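Local structure of kinesin-like protein (5X3E) at residues 144-149 and 299-304; 155-160 and 212-217; 216-221 and 261-266. The protein probably works as a kinesin-6 motor of Caenorhabditis elegans, coupling ATP hydrolysis in a P-loop NTPase motor domain to movement along microtubules. All coordinates share one frame; numbering follows the deposited sequence.

Contact 1 (144-149 and 299-304); sequences RTLDVI and FTIKLV. With SO4 (sulfate ion), chain C.
Helix segment 144-149 runs almost parallel to strand segment 299-304, their directions only 5° apart and their axes 11.0 Å apart at closest approach. Leu146 lies over Ile301 in this register, with 8.2 Å between their CA atoms. The gap is filled by aliphatic side chains from both segments. Ile301 is the centre of the contact, touching Thr145, Leu146 and Ile149: with CG1 anti to its carbonyl carbon (chi1 -52°) and chi2 extended, it sends CD1 out to the helix. There Leu146 crosses it obliquely, CD2 coming within 3.7 Å of Ile301 CD1. Ile149 meets the other branch tip to tip, its CD1 3.8 Å from Ile301 CG2, and Thr145 adds its methyl, CG2 standing 4.0 Å from Ile301 CD1. Such alpha-on-beta layering is the construction of the P-loop NTPase fold: helix 141-152 lies against the central sheet of the kinesin motor domain through strand 296-307. Beta-branched Ile301 suits both the strand and the core. Thr145 can enter this apolar layer because its OG1 turns back along the helix to the carbonyl O of Leu141. Phe299, its CG anti to the backbone N, presents a ring edge, and Leu146 CD2 sits near the ring plane, 4.2 Å from Phe299 CE2. On the reverse side of the strand Lys302, extended beyond CG, carries its ammonium to a sulfate, NZ bonding O1 at 2.7 Å, and to the carboxylate of Asp261.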
loop_
_atom_site.group_PDB
_atom_site.type_symbol
_atom_site.label_atom_id
_atom_site.label_comp_id
_atom_site.label_asym_id
_atom_site.label_seq_id
_atom_site.Cartn_x
_atom_site.Cartn_y
_atom_site.Cartn_z
ATOM N N ARG A 144 5.838 -5.824 -8.901
ATOM C CA ARG A 144 5.882 -7.268 -8.689
ATOM C C ARG A 144 4.585 -7.769 -8.073
ATOM O O ARG A 144 4.086 -8.839 -8.443
ATOM C CB ARG A 144 7.074 -7.643 -7.807
ATOM C CG ARG A 144 8.430 -7.316 -8.411
ATOM C CD ARG A 144 9.555 -7.710 -7.470
ATOM N NE ARG A 144 10.843 -7.208 -7.937
ATOM C CZ ARG A 144 11.694 -7.915 -8.673
ATOM N NH1 ARG A 144 11.395 -9.161 -9.014
ATOM N NH2 ARG A 144 12.843 -7.378 -9.062
ATOM N N THR A 145 4.042 -7.024 -7.106
ATOM C CA THR A 145 2.755 -7.388 -6.525
ATOM C C THR A 145 1.662 -7.406 -7.588
ATOM O O THR A 145 0.869 -8.352 -7.662
ATOM C CB THR A 145 2.393 -6.429 -5.391
ATOM O OG1 THR A 145 3.322 -6.586 -4.313
ATOM C CG2 THR A 145 0.998 -6.736 -4.885
ATOM N N LEU A 146 1.601 -6.365 -8.423
ATOM C CA LEU A 146 0.624 -6.354 -9.508
ATOM C C LEU A 146 0.822 -7.540 -10.440
ATOM O O LEU A 146 -0.154 -8.171 -10.868
ATOM C CB LEU A 146 0.714 -5.047 -10.295
ATOM C CG LEU A 146 0.272 -3.762 -9.600
ATOM C CD1 LEU A 146 0.707 -2.546 -10.423
ATOM C CD2 LEU A 146 -1.242 -3.775 -9.374
ATOM N N ASP A 147 2.077 -7.844 -10.783
ATOM C CA ASP A 147 2.370 -9.004 -11.622
ATOM C C ASP A 147 1.828 -10.283 -11.001
ATOM O O ASP A 147 1.080 -11.032 -11.639
ATOM C CB ASP A 147 3.882 -9.128 -11.836
ATOM C CG ASP A 147 4.418 -8.137 -12.844
ATOM O OD1 ASP A 147 3.672 -7.760 -13.772
ATOM O OD2 ASP A 147 5.598 -7.743 -12.709
ATOM N N VAL A 148 2.196 -10.543 -9.747
ATOM C CA VAL A 148 1.848 -11.804 -9.105
ATOM C C VAL A 148 0.340 -11.926 -8.913
ATOM O O VAL A 148 -0.228 -13.014 -9.078
ATOM C CB VAL A 148 2.616 -11.937 -7.780
ATOM C CG1 VAL A 148 2.095 -13.104 -6.980
ATOM C CG2 VAL A 148 4.099 -12.106 -8.069
ATOM N N ILE A 149 -0.328 -10.827 -8.539
ATOM C CA ILE A 149 -1.785 -10.846 -8.417
ATOM C C ILE A 149 -2.418 -11.302 -9.725
ATOM O O ILE A 149 -3.201 -12.259 -9.758
ATOM C CB ILE A 149 -2.322 -9.467 -7.981
ATOM C CG1 ILE A 149 -2.027 -9.211 -6.501
ATOM C CG2 ILE A 149 -3.828 -9.354 -8.235
ATOM C CD1 ILE A 149 -2.225 -7.767 -6.099
ATOM N N PHE A 299 -1.709 3.496 -2.650
ATOM C CA PHE A 299 -2.123 2.738 -3.823
ATOM C C PHE A 299 -2.821 1.474 -3.333
ATOM O O PHE A 299 -2.201 0.629 -2.681
ATOM C CB PHE A 299 -0.929 2.426 -4.716
ATOM C CG PHE A 299 -1.307 1.828 -6.039
ATOM C CD1 PHE A 299 -1.652 2.638 -7.107
ATOM C CD2 PHE A 299 -1.312 0.455 -6.218
ATOM C CE1 PHE A 299 -1.999 2.088 -8.327
ATOM C CE2 PHE A 299 -1.659 -0.101 -7.437
ATOM C CZ PHE A 299 -2.002 0.717 -8.493
ATOM N N THR A 300 -4.117 1.364 -3.605
ATOM C CA THR A 300 -4.925 0.259 -3.100
ATOM C C THR A 300 -5.341 -0.641 -4.255
ATOM O O THR A 300 -5.998 -0.186 -5.198
ATOM C CB THR A 300 -6.155 0.778 -2.363
ATOM O OG1 THR A 300 -5.740 1.614 -1.275
ATOM C CG2 THR A 300 -6.970 -0.385 -1.824
ATOM N N ILE A 301 -4.971 -1.913 -4.167
ATOM C CA ILE A 301 -5.369 -2.933 -5.129
ATOM C C ILE A 301 -6.572 -3.665 -4.560
ATOM O O ILE A 301 -6.485 -4.272 -3.486
ATOM C CB ILE A 301 -4.219 -3.908 -5.424
ATOM C CG1 ILE A 301 -2.957 -3.136 -5.812
ATOM C CG2 ILE A 301 -4.623 -4.888 -6.519
ATOM C CD1 ILE A 301 -1.689 -3.941 -5.726
ATOM N N LYS A 302 -7.698 -3.591 -5.261
ATOM C CA LYS A 302 -8.937 -4.218 -4.824
ATOM C C LYS A 302 -9.261 -5.411 -5.709
ATOM O O LYS A 302 -9.319 -5.286 -6.938
ATOM C CB LYS A 302 -10.098 -3.226 -4.849
ATOM C CG LYS A 302 -9.888 -2.014 -3.974
ATOM C CD LYS A 302 -11.074 -1.075 -4.070
ATOM C CE LYS A 302 -10.871 0.135 -3.173
ATOM N NZ LYS A 302 -12.046 1.043 -3.193
ATOM N N LEU A 303 -9.496 -6.553 -5.080
ATOM C CA LEU A 303 -9.935 -7.754 -5.774
ATOM C C LEU A 303 -11.436 -7.886 -5.541
ATOM O O LEU A 303 -11.875 -8.333 -4.479
ATOM C CB LEU A 303 -9.170 -8.977 -5.278
ATOM C CG LEU A 303 -9.508 -10.296 -5.967
ATOM C CD1 LEU A 303 -9.203 -10.189 -7.443
ATOM C CD2 LEU A 303 -8.740 -11.446 -5.334
ATOM N N VAL A 304 -12.219 -7.474 -6.532
ATOM C CA VAL A 304 -13.676 -7.521 -6.454
ATOM C C VAL A 304 -14.132 -8.891 -6.949
ATOM O O VAL A 304 -13.974 -9.218 -8.127
ATOM C CB VAL A 304 -14.310 -6.399 -7.281
ATOM C CG1 VAL A 304 -15.836 -6.518 -7.264
ATOM C CG2 VAL A 304 -13.824 -5.037 -6.786
HETATM S S SO4 C . -10.653 4.210 -1.609
HETATM O O1 SO4 C . -11.546 3.057 -1.485
HETATM O O2 SO4 C . -9.263 3.772 -1.509
HETATM O O3 SO4 C . -10.924 5.154 -0.535
HETATM O O4 SO4 C . -10.872 4.872 -2.887
#

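Contact 2 (155-160 and 212-217); sequences NRVEKC and DMVCSV. With SO4 (sulfate ion), chain F.
Cys215 grips the loop with both of its backbone polar atoms. Its N donates to Asn155 O at 3.0 Å, while its O accepts from Val157 N, also at 3.0 Å, so that the residue between, Arg156, forms a single backbone bridge with Cys215. The two bonds differ in approach: Val157 N lies nearly along the Cys215 C=O axis, 177°, whereas Cys215 N stands above the carbonyl plane of Asn155. A third bond comes from a side chain. Asn155 points its amide at the edge of the strand, and ND2 reaches Met213 O at 3.1 Å, the acceptor lying close to the amide plane. Asparagine suits this corner, since its phi of 56° is one that this residue tolerates better than most. Beside the polar row, Val157 and Val214 cross at about a right angle, CG1 against CG1. Further out, residues 155-160 connect helix 141-152 to strand 162-165, and they join the start of strand 213-225 in the central sheet of the kinesin motor domain, where Val214 also bonds Ala306 of strand 296-307. The charged side chains Glu158 and Lys159 pair with Arg182 and Glu269, while the backbone N of Lys159 donates to a sulfate, probably from the crystallisation liquor. Arg156 starts away from the strand and remains exposed, which agrees with a contact read mainly through peptide groups: two of its three hydrogen bonds are backbone to backbone.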
loop_
_atom_site.group_PDB
_atom_site.type_symbol
_atom_site.label_atom_id
_atom_site.label_comp_id
_atom_site.label_asym_id
_atom_site.label_seq_id
_atom_site.Cartn_x
_atom_site.Cartn_y
_atom_site.Cartn_z
ATOM N N ASN A 155 -10.576 -16.589 -13.545
ATOM C CA ASN A 155 -11.941 -16.124 -13.793
ATOM C C ASN A 155 -12.019 -14.601 -13.755
ATOM O O ASN A 155 -12.989 -14.021 -13.262
ATOM C CB ASN A 155 -12.926 -16.735 -12.795
ATOM C CG ASN A 155 -12.978 -18.246 -12.875
ATOM O OD1 ASN A 155 -12.558 -18.842 -13.866
ATOM N ND2 ASN A 155 -13.516 -18.874 -11.834
ATOM N N ARG A 156 -10.987 -13.945 -14.273
ATOM C CA ARG A 156 -11.019 -12.495 -14.416
ATOM C C ARG A 156 -11.964 -12.145 -15.561
ATOM O O ARG A 156 -11.776 -12.612 -16.686
ATOM C CB ARG A 156 -9.622 -11.956 -14.715
ATOM C CG ARG A 156 -9.397 -10.521 -14.281
ATOM C CD ARG A 156 -8.217 -9.903 -15.008
ATOM N NE ARG A 156 -8.600 -9.598 -16.381
ATOM C CZ ARG A 156 -8.188 -10.250 -17.458
ATOM N NH1 ARG A 156 -7.346 -11.273 -17.357
ATOM N NH2 ARG A 156 -8.628 -9.869 -18.649
ATOM N N VAL A 157 -12.986 -11.346 -15.286
ATOM C CA VAL A 157 -13.956 -11.034 -16.331
ATOM C C VAL A 157 -13.577 -9.791 -17.117
ATOM O O VAL A 157 -12.680 -9.036 -16.729
ATOM C CB VAL A 157 -15.375 -10.871 -15.764
ATOM C CG1 VAL A 157 -15.965 -12.198 -15.554
ATOM C CG2 VAL A 157 -15.347 -10.093 -14.452
ATOM N N GLU A 158 -14.282 -9.567 -18.220
ATOM C CA GLU A 158 -14.111 -8.350 -18.987
ATOM C C GLU A 158 -14.583 -7.151 -18.170
ATOM O O GLU A 158 -15.251 -7.280 -17.130
ATOM C CB GLU A 158 -14.903 -8.424 -20.288
ATOM C CG GLU A 158 -14.551 -9.624 -21.158
ATOM C CD GLU A 158 -15.570 -9.872 -22.257
ATOM O OE1 GLU A 158 -16.779 -9.611 -22.046
ATOM O OE2 GLU A 158 -15.149 -10.314 -23.342
ATOM N N LYS A 159 -14.235 -5.970 -18.666
ATOM C CA LYS A 159 -14.537 -4.733 -17.973
ATOM C C LYS A 159 -16.028 -4.423 -18.031
ATOM O O LYS A 159 -16.774 -4.949 -18.864
ATOM C CB LYS A 159 -13.752 -3.577 -18.598
ATOM C CG LYS A 159 -12.251 -3.649 -18.382
ATOM C CD LYS A 159 -11.597 -2.430 -19.001
ATOM C CE LYS A 159 -10.100 -2.401 -18.782
ATOM N NZ LYS A 159 -9.499 -1.185 -19.397
ATOM N N CYS A 160 -16.455 -3.568 -17.101
ATOM C CA CYS A 160 -17.794 -2.999 -17.030
ATOM C C CYS A 160 -18.867 -4.018 -16.678
ATOM O O CYS A 160 -20.061 -3.707 -16.782
ATOM C CB CYS A 160 -18.162 -2.272 -18.328
ATOM S SG CYS A 160 -16.858 -1.153 -18.906
ATOM N N ASP A 212 -14.441 -20.881 -7.514
ATOM C CA ASP A 212 -15.885 -20.672 -7.513
ATOM C C ASP A 212 -16.252 -19.199 -7.555
ATOM O O ASP A 212 -17.440 -18.867 -7.580
ATOM C CB ASP A 212 -16.522 -21.342 -6.293
ATOM C CG ASP A 212 -16.683 -22.839 -6.475
ATOM O OD1 ASP A 212 -17.056 -23.262 -7.591
ATOM O OD2 ASP A 212 -16.427 -23.591 -5.515
ATOM N N MET A 213 -15.258 -18.321 -7.572
ATOM C CA MET A 213 -15.468 -16.891 -7.652
ATOM C C MET A 213 -14.997 -16.351 -8.992
ATOM O O MET A 213 -14.031 -16.831 -9.591
ATOM C CB MET A 213 -14.741 -16.163 -6.518
ATOM C CG MET A 213 -15.254 -16.540 -5.140
ATOM S SD MET A 213 -16.869 -15.819 -4.790
ATOM C CE MET A 213 -16.417 -14.470 -3.717
ATOM N N VAL A 214 -15.708 -15.372 -9.442
ATOM C CA VAL A 214 -15.334 -14.541 -10.570
ATOM C C VAL A 214 -14.782 -13.236 -10.016
ATOM O O VAL A 214 -15.166 -12.804 -8.924
ATOM C CB VAL A 214 -16.557 -14.330 -11.475
ATOM C CG1 VAL A 214 -16.259 -13.326 -12.479
ATOM C CG2 VAL A 214 -16.853 -15.617 -12.196
ATOM N N CYS A 215 -13.871 -12.593 -10.747
ATOM C CA CYS A 215 -13.208 -11.435 -10.168
ATOM C C CYS A 215 -12.889 -10.373 -11.212
ATOM O O CYS A 215 -12.908 -10.612 -12.422
ATOM C CB CYS A 215 -11.917 -11.842 -9.454
ATOM S SG CYS A 215 -10.589 -12.300 -10.599
ATOM N N SER A 216 -12.560 -9.189 -10.696
ATOM C CA SER A 216 -12.049 -8.063 -11.463
ATOM C C SER A 216 -11.188 -7.225 -10.528
ATOM O O SER A 216 -11.401 -7.217 -9.311
ATOM C CB SER A 216 -13.176 -7.209 -12.060
ATOM O OG SER A 216 -12.638 -6.148 -12.828
ATOM N N VAL A 217 -10.217 -6.516 -11.093
ATOM C CA VAL A 217 -9.267 -5.743 -10.303
ATOM C C VAL A 217 -9.551 -4.259 -10.503
ATOM O O VAL A 217 -9.654 -3.776 -11.639
ATOM C CB VAL A 217 -7.810 -6.085 -10.667
ATOM C CG1 VAL A 217 -6.846 -5.248 -9.833
ATOM C CG2 VAL A 217 -7.544 -7.566 -10.441
HETATM S S SO4 F . -11.700 -5.922 -21.400
HETATM O O1 SO4 F . -11.996 -6.231 -22.793
HETATM O O2 SO4 F . -10.825 -6.943 -20.833
HETATM O O3 SO4 F . -11.044 -4.617 -21.341
HETATM O O4 SO4 F . -12.950 -5.895 -20.649
#

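Contact 3 (216-221 and 261-266); sequences SVFVTY and DVEVSS. With SO4 (sulfate ion), chain I; SO4 (sulfate ion), chain C; SO4 (sulfate ion), chain R; SO4 (sulfate ion), chain F.
The Phe218 ring carries the aliphatic part of Glu263 on one face: CG is 4.1 Å from the ring centroid and 21° off its normal, a CH-pi contact offset toward the rim. The Glu263 carboxylate lies nearly parallel to the ring, 16° from its plane, while Asp261 O and a sulfate oxygen stand at the ring edge. Both side chains spring from an antiparallel strand pair, in which the short strand 262-264 is added to strand 213-225 of the central sheet of the motor domain. Phe218 and Glu263 form a non-hydrogen-bonded pair, with 4.3 Å between their CA atoms, and this closeness lets the glutamate's methylenes lie across the phenyl group. Next to it Val219 and Val262 make a hydrogen-bonded pair, Val219 N to Val262 O at 2.8 Å and Val262 N to Val219 O at 2.9 Å. The sheet face bearing Val217, Val219, Val262 and Val264 is apolar and turns to helix 267-281, where Val273 meets three of these four. On it Val264 CG2 touches Val217 CG1 at 3.6 Å and Val219 CG1 at 3.9 Å; beta-branched valine fits a strand with a buried face. Past the strand Ser266 is the N-cap of that helix, its OG accepting from Glu269 N. Across the pair, Ser216 OG, placed anti to its backbone N, donates to the anti lone pair of Glu263 OE1, 2.5 Å away.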
loop_
_atom_site.group_PDB
_atom_site.type_symbol
_atom_site.label_atom_id
_atom_site.label_comp_id
_atom_site.label_asym_id
_atom_site.label_seq_id
_atom_site.Cartn_x
_atom_site.Cartn_y
_atom_site.Cartn_z
ATOM N N SER A 216 -12.560 -9.189 -10.696
ATOM C CA SER A 216 -12.049 -8.063 -11.463
ATOM C C SER A 216 -11.188 -7.225 -10.528
ATOM O O SER A 216 -11.401 -7.217 -9.311
ATOM C CB SER A 216 -13.176 -7.209 -12.060
ATOM O OG SER A 216 -12.638 -6.148 -12.828
ATOM N N VAL A 217 -10.217 -6.516 -11.093
ATOM C CA VAL A 217 -9.267 -5.743 -10.303
ATOM C C VAL A 217 -9.551 -4.259 -10.503
ATOM O O VAL A 217 -9.654 -3.776 -11.639
ATOM C CB VAL A 217 -7.810 -6.085 -10.667
ATOM C CG1 VAL A 217 -6.846 -5.248 -9.833
ATOM C CG2 VAL A 217 -7.544 -7.566 -10.441
ATOM N N PHE A 218 -9.683 -3.544 -9.397
ATOM C CA PHE A 218 -9.831 -2.099 -9.392
ATOM C C PHE A 218 -8.696 -1.516 -8.569
ATOM O O PHE A 218 -8.276 -2.111 -7.574
ATOM C CB PHE A 218 -11.188 -1.677 -8.809
ATOM C CG PHE A 218 -12.366 -2.024 -9.682
ATOM C CD1 PHE A 218 -12.956 -1.059 -10.487
ATOM C CD2 PHE A 218 -12.889 -3.310 -9.692
ATOM C CE1 PHE A 218 -14.044 -1.370 -11.290
ATOM C CE2 PHE A 218 -13.976 -3.628 -10.495
ATOM C CZ PHE A 218 -14.553 -2.658 -11.296
ATOM N N VAL A 219 -8.180 -0.371 -8.988
ATOM C CA VAL A 219 -7.159 0.324 -8.219
ATOM C C VAL A 219 -7.654 1.726 -7.907
ATOM O O VAL A 219 -8.328 2.360 -8.729
ATOM C CB VAL A 219 -5.794 0.369 -8.946
ATOM C CG1 VAL A 219 -5.276 -1.040 -9.200
ATOM C CG2 VAL A 219 -5.893 1.149 -10.244
ATOM N N THR A 220 -7.345 2.191 -6.704
ATOM C CA THR A 220 -7.449 3.598 -6.361
ATOM C C THR A 220 -6.060 4.088 -5.987
ATOM O O THR A 220 -5.274 3.350 -5.382
ATOM C CB THR A 220 -8.433 3.852 -5.200
ATOM O OG1 THR A 220 -8.027 3.118 -4.040
ATOM C CG2 THR A 220 -9.827 3.413 -5.588
ATOM N N TYR A 221 -5.739 5.311 -6.397
ATOM C CA TYR A 221 -4.466 5.927 -6.052
ATOM C C TYR A 221 -4.756 7.265 -5.394
ATOM O O TYR A 221 -5.334 8.159 -6.023
ATOM C CB TYR A 221 -3.568 6.103 -7.279
ATOM C CG TYR A 221 -2.111 6.328 -6.929
ATOM C CD1 TYR A 221 -1.669 6.230 -5.613
ATOM C CD2 TYR A 221 -1.176 6.632 -7.915
ATOM C CE1 TYR A 221 -0.336 6.430 -5.283
ATOM C CE2 TYR A 221 0.164 6.831 -7.596
ATOM C CZ TYR A 221 0.579 6.729 -6.279
ATOM O OH TYR A 221 1.904 6.925 -5.952
ATOM N N ASP A 261 -12.462 4.551 -8.509
ATOM C CA ASP A 261 -12.053 3.151 -8.588
ATOM C C ASP A 261 -11.886 2.812 -10.064
ATOM O O ASP A 261 -12.868 2.790 -10.818
ATOM C CB ASP A 261 -13.082 2.233 -7.930
ATOM C CG ASP A 261 -13.153 2.402 -6.426
ATOM O OD1 ASP A 261 -13.896 3.285 -5.952
ATOM O OD2 ASP A 261 -12.480 1.630 -5.716
ATOM N N VAL A 262 -10.648 2.557 -10.478
ATOM C CA VAL A 262 -10.304 2.380 -11.886
ATOM C C VAL A 262 -10.115 0.895 -12.163
ATOM O O VAL A 262 -9.258 0.243 -11.550
ATOM C CB VAL A 262 -9.040 3.172 -12.258
ATOM C CG1 VAL A 262 -8.670 2.918 -13.708
ATOM C CG2 VAL A 262 -9.240 4.668 -11.999
ATOM N N GLU A 263 -10.904 0.362 -13.092
ATOM C CA GLU A 263 -10.814 -1.047 -13.441
ATOM C C GLU A 263 -9.615 -1.287 -14.340
ATOM O O GLU A 263 -9.400 -0.561 -15.316
ATOM C CB GLU A 263 -12.088 -1.527 -14.126
ATOM C CG GLU A 263 -12.129 -3.034 -14.304
ATOM C CD GLU A 263 -13.484 -3.525 -14.751
ATOM O OE1 GLU A 263 -13.789 -4.710 -14.505
ATOM O OE2 GLU A 263 -14.248 -2.725 -15.336
ATOM N N VAL A 264 -8.823 -2.297 -13.995
ATOM C CA VAL A 264 -7.617 -2.651 -14.727
ATOM C C VAL A 264 -7.678 -4.139 -15.048
ATOM O O VAL A 264 -8.058 -4.949 -14.193
ATOM C CB VAL A 264 -6.343 -2.295 -13.934
ATOM C CG1 VAL A 264 -6.132 -0.792 -13.956
ATOM C CG2 VAL A 264 -6.443 -2.787 -12.494
ATOM N N SER A 265 -7.334 -4.489 -16.285
ATOM C CA SER A 265 -7.406 -5.862 -16.754
ATOM C C SER A 265 -6.066 -6.581 -16.722
ATOM O O SER A 265 -6.032 -7.799 -16.923
ATOM C CB SER A 265 -7.959 -5.900 -18.184
ATOM O OG SER A 265 -9.322 -5.522 -18.204
ATOM N N SER A 266 -4.970 -5.868 -16.477
ATOM C CA SER A 266 -3.659 -6.497 -16.491
ATOM C C SER A 266 -2.697 -5.713 -15.609
ATOM O O SER A 266 -2.917 -4.538 -15.302
ATOM C CB SER A 266 -3.116 -6.609 -17.921
ATOM O OG SER A 266 -2.784 -5.336 -18.448
HETATM S S SO4 I . -13.171 2.637 -14.975
HETATM O O1 SO4 I . -14.028 2.068 -16.011
HETATM O O2 SO4 I . -11.853 2.019 -15.059
HETATM O O3 SO4 I . -13.041 4.075 -15.194
HETATM O O4 SO4 I . -13.759 2.382 -13.659
HETATM S S SO4 C . -10.653 4.210 -1.609
HETATM O O1 SO4 C . -11.546 3.057 -1.485
HETATM O O2 SO4 C . -9.263 3.772 -1.509
HETATM O O3 SO4 C . -10.924 5.154 -0.535
HETATM O O4 SO4 C . -10.872 4.872 -2.887
HETATM S S SO4 R . -15.968 6.009 -9.665
HETATM O O1 SO4 R . -15.802 5.339 -10.953
HETATM O O2 SO4 R . -15.262 5.259 -8.629
HETATM O O3 SO4 R . -15.433 7.367 -9.744
HETATM O O4 SO4 R . -17.390 6.080 -9.328
HETATM S S SO4 F . -11.700 -5.922 -21.400
HETATM O O1 SO4 F . -11.996 -6.231 -22.793
HETATM O O2 SO4 F . -10.825 -6.943 -20.833
HETATM O O3 SO4 F . -11.044 -4.617 -21.341
HETATM O O4 SO4 F . -12.950 -5.895 -20.649
#

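How the contacts relate
All three contacts meet on the central sheet. Strand 213-225 carries contacts 2 and 3, which share Ser216 and Val217, and its neighbour 296-307 carries contact 1. The centres of contacts 1 and 3 lie about 8 Å apart. Probable backbone bonds tie the strands, Lys302 N to Phe218 O at 2.8 Å and Val304 N to Ser216 O at 2.9 Å. The Lys302-Asp261 salt bridge (NZ to OD2 2.6 Å) joins contacts 1 and 3, and Cys160 N probably bonds Glu263 OE2 at 2.9 Å. One sulfate, probably from the crystallisation liquor, touches contacts 1 and 3, and another contacts 2 and 3. The same sheet includes strand 114-119, which leads into the presumed P-loop.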